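Long-range contact in coatomer subunit delta (Saccharomyces cerevisiae, PDB 5FJZ), which is a coatomer subunit that probably serves retrograde Golgi-to-ER transport and binds, through its mu-homology domain, the tryptophan-based motif of Dsl1: residues A[56-61]-A[239-244]. Numbering follows the deposited sequence.
Sequences LKLADS and MAIQSV
The carbonyl oxygen of Lys57 accepts two backbone N-H groups from consecutive residues of the facing strand, a textbook illustration of how a beta-sheet absorbs one extra residue. Gln242 N lies 2.9 Å from Lys57 O, whereas Ser243 N makes a weak bond to the same Lys57 O at 3.4 Å. The register slips by one here. Lys57 N gives a nearly straight bond of 2.8 Å to Ser243 O, and past the strand end Ala59 N reaches Ala240 O, 2.9 Å away, from above the carbonyl plane.

Lys57 and Ser243 share one face, where the extended lysine chain runs past the serine hydroxyl and brings CD to 3.6 Å from Ser243 OG. On the other face Leu56 and Val244 lie side by side, touching through CD1 and CG2. Past the bulge the side chains of Leu58 and Ile241 diverge, yet Leu58 CD2 and Ile241 CD1 still meet at 3.9 Å. Met239, bent at chi2 (56°), sets SD against both methyls of Leu58, 4.2 Å from CD2. Leu42 of strand 33-46 touches Leu56, Leu58 and Ile241, while Ile17 of strand 15-27 touches Ile241 and Val244, so this apolar face packs onto the long mixed sheet. Strand 87-88 pairs with the other edge of strand 54-58. This is a classic beta bulge in a small antiparallel sheet that packs face to face on the long sheet, as in the beta-sandwich of the mu-homology domain.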
loop_
_atom_site.group_PDB
_atom_site.type_symbol
_atom_site.label_atom_id
_atom_site.label_comp_id
_atom_site.label_asym_id
_atom_site.label_seq_id
_atom_site.Cartn_x
_atom_site.Cartn_y
_atom_site.Cartn_z
ATOM N N LEU A 56 -3.786 -3.503 -33.512
ATOM C CA LEU A 56 -4.050 -2.044 -33.414
ATOM C C LEU A 56 -2.897 -1.368 -34.082
ATOM O O LEU A 56 -1.791 -1.751 -33.842
ATOM C CB LEU A 56 -4.010 -1.592 -31.937
ATOM C CG LEU A 56 -5.206 -1.767 -31.011
ATOM C CD1 LEU A 56 -6.115 -2.942 -31.279
ATOM C CD2 LEU A 56 -4.772 -1.687 -29.547
ATOM N N LYS A 57 -3.171 -0.384 -34.946
ATOM C CA LYS A 57 -2.096 0.397 -35.555
ATOM C C LYS A 57 -2.099 1.742 -34.884
ATOM O O LYS A 57 -3.096 2.431 -34.908
ATOM C CB LYS A 57 -2.283 0.607 -37.065
ATOM C CG LYS A 57 -1.728 -0.509 -37.925
ATOM C CD LYS A 57 -1.935 -0.204 -39.418
ATOM C CE LYS A 57 -1.764 -1.447 -40.289
ATOM N NZ LYS A 57 -2.460 -1.250 -41.592
ATOM N N LEU A 58 -0.980 2.103 -34.269
ATOM C CA LEU A 58 -0.908 3.412 -33.641
ATOM C C LEU A 58 -0.742 4.477 -34.709
ATOM O O LEU A 58 -0.189 4.191 -35.759
ATOM C CB LEU A 58 0.260 3.447 -32.707
ATOM C CG LEU A 58 0.331 2.351 -31.586
ATOM C CD1 LEU A 58 1.459 2.524 -30.660
ATOM C CD2 LEU A 58 -0.930 2.311 -30.766
ATOM N N ALA A 59 -1.131 5.709 -34.387
ATOM C CA ALA A 59 -1.018 6.863 -35.329
ATOM C C ALA A 59 0.418 7.083 -35.791
ATOM O O ALA A 59 1.425 6.843 -35.082
ATOM C CB ALA A 59 -1.505 8.150 -34.719
ATOM N N ASP A 60 0.524 7.412 -37.072
ATOM C CA ASP A 60 1.833 7.531 -37.713
ATOM C C ASP A 60 2.634 8.649 -37.037
ATOM O O ASP A 60 3.887 8.651 -37.064
ATOM C CB ASP A 60 1.608 7.841 -39.180
ATOM C CG ASP A 60 1.232 6.617 -40.003
ATOM O OD1 ASP A 60 1.874 5.550 -39.769
ATOM O OD2 ASP A 60 0.360 6.731 -40.914
ATOM N N SER A 61 1.935 9.588 -36.405
ATOM C CA SER A 61 2.620 10.744 -35.738
ATOM C C SER A 61 3.362 10.380 -34.473
ATOM O O SER A 61 4.077 11.208 -33.942
ATOM C CB SER A 61 1.634 11.878 -35.420
ATOM O OG SER A 61 0.541 11.409 -34.627
ATOM N N MET A 239 -0.657 10.385 -28.024
ATOM C CA MET A 239 -1.002 9.026 -28.363
ATOM C C MET A 239 -2.395 8.933 -28.989
ATOM O O MET A 239 -3.341 9.579 -28.547
ATOM C CB MET A 239 -0.875 8.146 -27.055
ATOM C CG MET A 239 -1.125 6.594 -27.169
ATOM S SD MET A 239 -0.156 5.628 -28.352
ATOM C CE MET A 239 1.496 5.805 -27.682
ATOM N N ALA A 240 -2.498 8.096 -30.017
ATOM C CA ALA A 240 -3.736 7.975 -30.791
ATOM C C ALA A 240 -3.632 6.716 -31.687
ATOM O O ALA A 240 -2.586 6.155 -31.873
ATOM C CB ALA A 240 -3.919 9.219 -31.654
ATOM N N ILE A 241 -4.785 6.295 -32.212
ATOM C CA ILE A 241 -4.928 5.110 -32.994
ATOM C C ILE A 241 -5.213 5.528 -34.449
ATOM O O ILE A 241 -6.025 6.423 -34.706
ATOM C CB ILE A 241 -6.126 4.302 -32.504
ATOM C CG1 ILE A 241 -5.936 3.919 -31.034
ATOM C CG2 ILE A 241 -6.341 3.040 -33.366
ATOM C CD1 ILE A 241 -4.695 3.125 -30.726
ATOM N N GLN A 242 -4.569 4.831 -35.352
ATOM C CA GLN A 242 -4.780 5.049 -36.812
ATOM C C GLN A 242 -5.839 4.129 -37.365
ATOM O O GLN A 242 -6.734 4.528 -38.089
ATOM C CB GLN A 242 -3.481 4.654 -37.430
ATOM C CG GLN A 242 -3.481 4.596 -38.902
ATOM C CD GLN A 242 -2.294 5.445 -39.262
ATOM O OE1 GLN A 242 -1.238 4.942 -39.618
ATOM N NE2 GLN A 242 -2.425 6.796 -39.019
ATOM N N SER A 243 -5.736 2.854 -37.011
ATOM C CA SER A 243 -6.773 1.937 -37.400
ATOM C C SER A 243 -6.674 0.693 -36.527
ATOM O O SER A 243 -5.679 0.447 -35.799
ATOM C CB SER A 243 -6.638 1.504 -38.860
ATOM O OG SER A 243 -5.354 0.900 -39.034
ATOM N N VAL A 244 -7.717 -0.106 -36.663
ATOM C CA VAL A 244 -7.717 -1.449 -36.145
ATOM C C VAL A 244 -8.041 -2.407 -37.343
ATOM O O VAL A 244 -8.944 -2.147 -38.130
ATOM C CB VAL A 244 -8.785 -1.585 -35.052
ATOM C CG1 VAL A 244 -8.802 -3.039 -34.540
ATOM C CG2 VAL A 244 -8.518 -0.666 -33.862
#